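Local atomic coordinates of putative isochorismatase (PDB entry 3OQP), a protein that probably acts as a hydrolase of the isochorismatase family, related to the nicotinamidases, and forms a two-chain assembly. Residues A[167-179]-A[190-202]. Residues are numbered along the deposited sequence; the frame is centred on the assembly and turned at random. Where two conformers were deposited one is given.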
ATOM      1  N   VAL A 167       3.217   9.342   5.676  1.00  8.86           N
ATOM      2  CA  VAL A 167       4.656   9.252   5.904  1.00  9.52           C
ATOM      3  C   VAL A 167       5.368   8.192   5.039  1.00  9.23           C
ATOM      4  O   VAL A 167       6.385   8.409   4.410  1.00  9.71           O
ATOM      5  CB  VAL A 167       4.925   9.060   7.426  1.00  9.76           C
ATOM      6  CG1 VAL A 167       6.366   8.789   7.673  1.00 11.64           C
ATOM      7  CG2 VAL A 167       4.400  10.312   8.223  1.00 10.79           C
ATOM      8  N   VAL A 168       4.703   7.034   4.914  1.00  9.57           N
ATOM      9  CA  VAL A 168       5.229   5.985   4.049  1.00  9.38           C
ATOM     10  C   VAL A 168       5.208   6.421   2.590  1.00  9.00           C
ATOM     11  O   VAL A 168       6.170   6.232   1.858  1.00  9.75           O
ATOM     12  CB  VAL A 168       4.481   4.673   4.257  1.00  8.16           C
ATOM     13  CG1 VAL A 168       4.840   3.608   3.195  1.00 10.37           C
ATOM     14  CG2 VAL A 168       4.782   4.083   5.634  1.00  9.06           C
ATOM     15  N   LEU A 169       4.148   7.075   2.187  1.00  8.79           N
ATOM     16  CA  LEU A 169       4.094   7.548   0.795  1.00  9.35           C
ATOM     17  C   LEU A 169       5.252   8.508   0.536  1.00  9.05           C
ATOM     18  O   LEU A 169       5.937   8.428  -0.484  1.00  9.31           O
ATOM     19  CB  LEU A 169       2.789   8.217   0.503  1.00  9.07           C
ATOM     20  CG  LEU A 169       1.616   7.246   0.307  1.00  9.69           C
ATOM     21  CD1 LEU A 169       0.334   8.096   0.293  1.00 12.92           C
ATOM     22  CD2 LEU A 169       1.699   6.384  -0.934  1.00 10.80           C
ATOM     23  N   GLN A 170       5.441   9.466   1.432  1.00  9.08           N
ATOM     24  CA  GLN A 170       6.524  10.464   1.273  1.00  9.47           C
ATOM     25  C   GLN A 170       7.893   9.823   1.217  1.00  9.52           C
ATOM     26  O   GLN A 170       8.800  10.342   0.546  1.00 10.65           O
ATOM     27  CB  GLN A 170       6.419  11.550   2.329  1.00  9.49           C
ATOM     28  CG  GLN A 170       7.470  12.618   2.235  1.00  9.27           C
ATOM     29  CD  GLN A 170       7.363  13.504   1.016  1.00 10.95           C
ATOM     30  OE1 GLN A 170       6.388  13.440   0.298  1.00 12.41           O
ATOM     31  NE2 GLN A 170       8.363  14.325   0.767  1.00 14.47           N
ATOM     32  N   SER A 171       8.067   8.706   1.895  1.00  9.31           N
ATOM     33  CA  SER A 171       9.383   8.030   1.948  1.00  9.41           C
ATOM     34  C   SER A 171       9.778   7.385   0.635  1.00  9.52           C
ATOM     35  O   SER A 171      10.984   7.099   0.484  1.00 11.77           O
ATOM     36  CB  SER A 171       9.442   6.945   3.014  1.00  9.83           C
ATOM     37  OG  SER A 171       8.651   5.810   2.615  1.00 11.06           O
ATOM     38  N   ARG A 172       8.851   7.111  -0.271  1.00 10.09           N
ATOM     39  CA  ARG A 172       9.185   6.319  -1.420  1.00 10.87           C
ATOM     40  C   ARG A 172       8.255   6.456  -2.616  1.00 10.22           C
ATOM     41  O   ARG A 172       8.730   6.346  -3.748  1.00 12.70           O
ATOM     42  CB  ARG A 172       9.228   4.844  -0.968  1.00 10.98           C
ATOM     43  CG  ARG A 172       9.454   3.836  -2.095  1.00 12.24           C
ATOM     44  CD  ARG A 172      10.884   4.024  -2.653  1.00 12.42           C
ATOM     45  NE  ARG A 172      11.193   3.177  -3.827  1.00 14.09           N
ATOM     46  CZ  ARG A 172      10.850   3.445  -5.090  1.00 14.14           C
ATOM     47  NH1 ARG A 172      10.088   4.497  -5.417  1.00 17.22           N
ATOM     48  NH2 ARG A 172      11.245   2.645  -6.069  1.00 17.68           N
ATOM     49  N   PHE A 173       6.942   6.614  -2.389  1.00  9.99           N
ATOM     50  CA  PHE A 173       6.000   6.430  -3.459  1.00 10.43           C
ATOM     51  C   PHE A 173       5.463   7.707  -4.111  1.00 10.30           C
ATOM     52  O   PHE A 173       5.066   7.673  -5.270  1.00 12.59           O
ATOM     53  CB  PHE A 173       4.804   5.597  -2.960  1.00 10.35           C
ATOM     54  CG  PHE A 173       5.187   4.215  -2.505  1.00 11.25           C
ATOM     55  CD1 PHE A 173       5.273   3.218  -3.416  1.00 12.13           C
ATOM     56  CD2 PHE A 173       5.568   3.928  -1.193  1.00 11.32           C
ATOM     57  CE1 PHE A 173       5.680   1.946  -3.048  1.00 12.25           C
ATOM     58  CE2 PHE A 173       5.944   2.680  -0.818  1.00 11.15           C
ATOM     59  CZ  PHE A 173       6.008   1.683  -1.752  1.00 12.57           C
ATOM     60  N   ALA A 174       5.403   8.812  -3.407  1.00 10.06           N
ATOM     61  CA  ALA A 174       4.715   9.996  -3.883  1.00 10.40           C
ATOM     62  C   ALA A 174       5.315  11.217  -3.246  1.00 10.21           C
ATOM     63  O   ALA A 174       5.957  11.143  -2.155  1.00 13.78           O
ATOM     64  CB  ALA A 174       3.215   9.921  -3.506  1.00 11.49           C
ATOM     65  N   ALA A 175       5.134  12.373  -3.887  1.00  9.14           N
ATOM     66  CA  ALA A 175       5.328  13.652  -3.242  1.00 10.35           C
ATOM     67  C   ALA A 175       4.037  13.999  -2.542  1.00  9.71           C
ATOM     68  O   ALA A 175       3.000  14.211  -3.186  1.00 11.23           O
ATOM     69  CB  ALA A 175       5.655  14.730  -4.250  1.00 11.29           C
ATOM     70  N   VAL A 176       4.153  14.059  -1.204  1.00  9.10           N
ATOM     71  CA  VAL A 176       3.024  14.354  -0.307  1.00  9.34           C
ATOM     72  C   VAL A 176       2.995  15.837  -0.025  1.00 10.06           C
ATOM     73  O   VAL A 176       4.023  16.409   0.379  1.00 10.94           O
ATOM     74  CB  VAL A 176       3.110  13.539   0.966  1.00 10.47           C
ATOM     75  CG1 VAL A 176       1.965  13.900   1.973  1.00 10.42           C
ATOM     76  CG2 VAL A 176       3.143  12.018   0.683  1.00 10.15           C
ATOM     77  N   ALA A 177       1.885  16.515  -0.265  1.00  8.70           N
ATOM     78  CA  ALA A 177       1.817  17.968  -0.133  1.00 10.64           C
ATOM     79  C   ALA A 177       0.450  18.418   0.175  1.00  9.35           C
ATOM     80  O   ALA A 177      -0.527  17.670  -0.013  1.00  9.05           O
ATOM     81  CB  ALA A 177       2.337  18.665  -1.412  1.00 12.39           C
ATOM     82  N   SER A 178       0.282  19.655   0.593  1.00  9.82           N
ATOM     83  CA  SER A 178      -1.020  20.236   0.766  1.00  9.22           C
ATOM     84  C   SER A 178      -1.593  20.650  -0.593  1.00  9.85           C
ATOM     85  O   SER A 178      -0.867  20.848  -1.558  1.00  9.84           O
ATOM     86  CB  SER A 178      -0.967  21.441   1.681  1.00 10.28           C
ATOM     87  OG  SER A 178      -0.254  22.507   1.055  1.00 11.04           O
ATOM     88  N   THR A 179      -2.892  20.860  -0.593  1.00  9.81           N
ATOM     89  CA  THR A 179      -3.563  21.392  -1.772  1.00 10.82           C
ATOM     90  C   THR A 179      -3.028  22.767  -2.143  1.00 10.01           C
ATOM     91  O   THR A 179      -2.786  23.048  -3.307  1.00  9.23           O
ATOM     92  CB  THR A 179      -5.088  21.386  -1.541  1.00 10.41           C
ATOM     93  OG1 THR A 179      -5.555  20.033  -1.395  1.00 11.20           O
ATOM     94  CG2 THR A 179      -5.837  22.002  -2.742  1.00 11.90           C
ATOM     95  N   THR A 190       6.505  23.525 -11.441  1.00 12.62           N
ATOM     96  CA  THR A 190       7.578  22.864 -10.708  1.00 13.39           C
ATOM     97  C   THR A 190       7.094  21.567 -10.084  1.00 12.49           C
ATOM     98  O   THR A 190       5.906  21.443  -9.795  1.00 13.17           O
ATOM     99  CB  THR A 190       8.145  23.817  -9.622  1.00 13.33           C
ATOM    100  OG1 THR A 190       7.089  24.342  -8.784  1.00 16.09           O
ATOM    101  CG2 THR A 190       8.895  24.991 -10.328  1.00 15.21           C
ATOM    102  N   PRO A 191       7.983  20.600  -9.914  1.00 13.86           N
ATOM    103  CA  PRO A 191       7.633  19.377  -9.211  1.00 14.34           C
ATOM    104  C   PRO A 191       7.527  19.580  -7.726  1.00 14.77           C
ATOM    105  O   PRO A 191       8.072  20.543  -7.182  1.00 16.55           O
ATOM    106  CB  PRO A 191       8.792  18.447  -9.505  1.00 15.31           C
ATOM    107  CG  PRO A 191       9.956  19.313  -9.735  1.00 16.70           C
ATOM    108  CD  PRO A 191       9.400  20.600 -10.310  1.00 16.71           C
ATOM    109  N   LEU A 192       6.846  18.679  -7.061  1.00 12.62           N
ATOM    110  CA  LEU A 192       6.806  18.689  -5.617  1.00 12.11           C
ATOM    111  C   LEU A 192       7.922  17.761  -5.117  1.00 13.78           C
ATOM    112  O   LEU A 192       8.321  16.841  -5.808  1.00 14.02           O
ATOM    113  CB  LEU A 192       5.413  18.218  -5.133  1.00 12.03           C
ATOM    114  CG  LEU A 192       4.292  19.238  -5.313  1.00 11.63           C
ATOM    115  CD1 LEU A 192       2.985  18.576  -5.075  1.00 13.92           C
ATOM    116  CD2 LEU A 192       4.453  20.473  -4.392  1.00 12.92           C
ATOM    117  N   ALA A 193       8.380  17.999  -3.894  1.00 13.03           N
ATOM    118  CA  ALA A 193       9.488  17.257  -3.304  1.00 13.63           C
ATOM    119  C   ALA A 193       9.122  15.852  -2.826  1.00 14.38           C
ATOM    120  O   ALA A 193       8.116  15.691  -2.154  1.00 14.28           O
ATOM    121  CB  ALA A 193      10.029  18.060  -2.104  1.00 14.53           C
ATOM    122  N   ARG A 194       9.956  14.882  -3.176  1.00 15.24           N
ATOM    123  CA  ARG A 194       9.837  13.487  -2.757  1.00 15.11           C
ATOM    124  C   ARG A 194      10.911  13.158  -1.741  1.00 14.65           C
ATOM    125  O   ARG A 194      12.080  13.583  -1.895  1.00 16.32           O
ATOM    126  CB  ARG A 194       9.953  12.547  -3.959  1.00 16.39           C
ATOM    127  CG  ARG A 194       8.763  12.688  -4.833  1.00 18.86           C
ATOM    128  CD  ARG A 194       8.786  11.933  -6.179  1.00 20.89           C
ATOM    129  NE  ARG A 194       7.472  12.120  -6.834  1.00 18.52           N
ATOM    130  CZ  ARG A 194       7.112  13.250  -7.428  1.00 16.84           C
ATOM    131  NH1 ARG A 194       7.916  14.316  -7.492  1.00 16.56           N
ATOM    132  NH2 ARG A 194       5.911  13.390  -7.898  1.00 17.12           N
ATOM    133  N   GLY A 195      10.560  12.387  -0.716  1.00 13.01           N
ATOM    134  CA  GLY A 195      11.511  11.899   0.240  1.00 12.60           C
ATOM    135  C   GLY A 195      12.144  10.594  -0.204  1.00 12.12           C
ATOM    136  O   GLY A 195      11.943  10.101  -1.334  1.00 13.41           O
ATOM    137  N   ASN A 196      12.857   9.964   0.703  1.00 12.54           N
ATOM    138  CA  ASN A 196      13.496   8.695   0.416  1.00 11.83           C
ATOM    139  C   ASN A 196      13.660   7.913   1.699  1.00 10.43           C
ATOM    140  O   ASN A 196      13.544   8.436   2.800  1.00 12.10           O
ATOM    141  CB  ASN A 196      14.806   8.847  -0.361  1.00 12.98           C
ATOM    142  CG  ASN A 196      15.884   9.510   0.456  1.00 12.64           C
ATOM    143  OD1 ASN A 196      16.588   8.832   1.203  1.00 13.78           O
ATOM    144  ND2 ASN A 196      16.001  10.830   0.327  1.00 13.18           N
ATOM    145  N   ILE A 197      13.823   6.608   1.578  1.00 10.53           N
ATOM    146  CA  ILE A 197      13.763   5.716   2.734  1.00 10.37           C
ATOM    147  C   ILE A 197      14.901   5.914   3.683  1.00 10.81           C
ATOM    148  O   ILE A 197      14.696   5.951   4.893  1.00 11.49           O
ATOM    149  CB  ILE A 197      13.718   4.244   2.215  1.00 10.53           C
ATOM    150  CG1 ILE A 197      12.332   3.969   1.626  1.00 11.02           C
ATOM    151  CG2 ILE A 197      13.960   3.212   3.317  1.00 11.76           C
ATOM    152  CD1 ILE A 197      12.150   2.604   0.894  1.00 13.29           C
ATOM    153  N   TYR A 198      16.107   6.069   3.122  1.00 10.92           N
ATOM    154  CA  TYR A 198      17.275   6.283   3.981  0.50 11.28           C
ATOM    155  C   TYR A 198      17.137   7.597   4.767  1.00 11.77           C
ATOM    156  O   TYR A 198      17.275   7.555   5.989  1.00 12.72           O
ATOM    157  CB  TYR A 198      18.576   6.141   3.192  0.50 10.58           C
ATOM    158  CG  TYR A 198      19.881   6.197   3.999  0.50 10.67           C
ATOM    159  CD1 TYR A 198      20.252   5.155   4.819  0.50 11.04           C
ATOM    160  CD2 TYR A 198      20.747   7.326   3.959  0.50 11.46           C
ATOM    161  CE1 TYR A 198      21.451   5.201   5.561  0.50 11.54           C
ATOM    162  CE2 TYR A 198      21.939   7.364   4.677  0.50 14.30           C
ATOM    163  CZ  TYR A 198      22.255   6.305   5.482  0.50 15.38           C
ATOM    164  OH  TYR A 198      23.394   6.287   6.188  0.50 19.19           O
ATOM    165  N   ALA A 199      16.818   8.725   4.120  1.00 11.38           N
ATOM    166  CA  ALA A 199      16.650   9.996   4.848  1.00 13.03           C
ATOM    167  C   ALA A 199      15.561   9.860   5.873  1.00 13.13           C
ATOM    168  O   ALA A 199      15.630  10.350   6.960  1.00 14.17           O
ATOM    169  CB  ALA A 199      16.298  11.107   3.866  1.00 13.98           C
ATOM    170  N   SER A 200      14.464   9.188   5.515  1.00 12.36           N
ATOM    171  CA  SER A 200      13.342   9.099   6.418  1.00 11.33           C
ATOM    172  C   SER A 200      13.678   8.296   7.643  1.00 10.77           C
ATOM    173  O   SER A 200      13.278   8.642   8.776  1.00 12.23           O
ATOM    174  CB  SER A 200      12.128   8.450   5.736  1.00 10.98           C
ATOM    175  OG  SER A 200      11.566   9.279   4.722  1.00 12.83           O
ATOM    176  N   ASN A 201      14.375   7.194   7.457  1.00 10.96           N
ATOM    177  CA  ASN A 201      14.731   6.390   8.598  1.00 11.36           C
ATOM    178  C   ASN A 201      15.840   7.032   9.424  1.00 12.12           C
ATOM    179  O   ASN A 201      15.769   7.014  10.647  1.00 13.39           O
ATOM    180  CB  ASN A 201      15.132   4.986   8.147  1.00 11.40           C
ATOM    181  CG  ASN A 201      15.596   4.097   9.278  1.00 12.84           C
ATOM    182  OD1 ASN A 201      16.757   3.675   9.288  1.00 13.81           O
ATOM    183  ND2 ASN A 201      14.723   3.817  10.245  1.00 11.46           N
ATOM    184  N   GLN A 202      16.807   7.670   8.772  1.00 11.62           N
ATOM    185  CA  GLN A 202      17.885   8.400   9.493  1.00 12.80           C
ATOM    186  C   GLN A 202      17.346   9.504  10.372  1.00 14.51           C
ATOM    187  O   GLN A 202      17.799   9.671  11.537  1.00 16.31           O
ATOM    188  CB  GLN A 202      18.871   8.976   8.493  1.00 14.06           C
ATOM    189  CG  GLN A 202      19.768   7.969   7.849  1.00 15.07           C
ATOM    190  CD  GLN A 202      20.704   7.219   8.772  1.00 21.53           C
ATOM    191  OE1 GLN A 202      21.457   7.830   9.513  1.00 27.16           O
ATOM    192  NE2 GLN A 202      20.675   5.890   8.706  1.00 22.85           N
TER
HETATM  193  O   HOH W   1       6.314   9.269  -7.288  1.00 16.61           O
HETATM  194  O   HOH W   2       6.133  17.269  -1.206  1.00 19.18           O
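Q170, near the end of helix 158-173, bonds A193 in the loop before helix 197-208. Its NE2 donates to A193 O at 3.2 Å, nearly straight (163°), with the acceptor in the amide plane but the donor well above the carbonyl plane of A193. The other end of the same amide, OE1, takes V176 N at 2.8 Å, a bond that fixes which way the amide is turned. The side chain gets there by leaving the backbone with CG opposite N (chi1 -179°) and bending at chi2 (68°). A water between V176 O and A193 O adds a second bridge, while G195 N gives only a weak bond to Q170 O. Beside them R194 lays one guanidinium face over A175 CB, 3.8 Å from the plane; its NE meets F173 O through a water and its NH2 bonds V137 O on strand 136-140. L192 closes the far end, its CB 3.6 Å from A175 CB and its CD1 against A177 CB. Toward helix 197-208, the side chains of I197 and R172 meet at an oblique angle, CD1 of I197 4.0 Å from CD of R172, and S200 OG lies 3.6 Å from S171 CB. N196 caps that helix through OD1 to A199 N, and its carbonyl takes S200 OG and S200 N from opposite faces. The tail thus covers 175-177, one of the sheet's two outermost strands within this chain, without extending it: amide, water, guanidinium face and methyl contacts make the join, and helix 197-208 also bonds the second subunit, S200 to its N151 and Y198 to its D22.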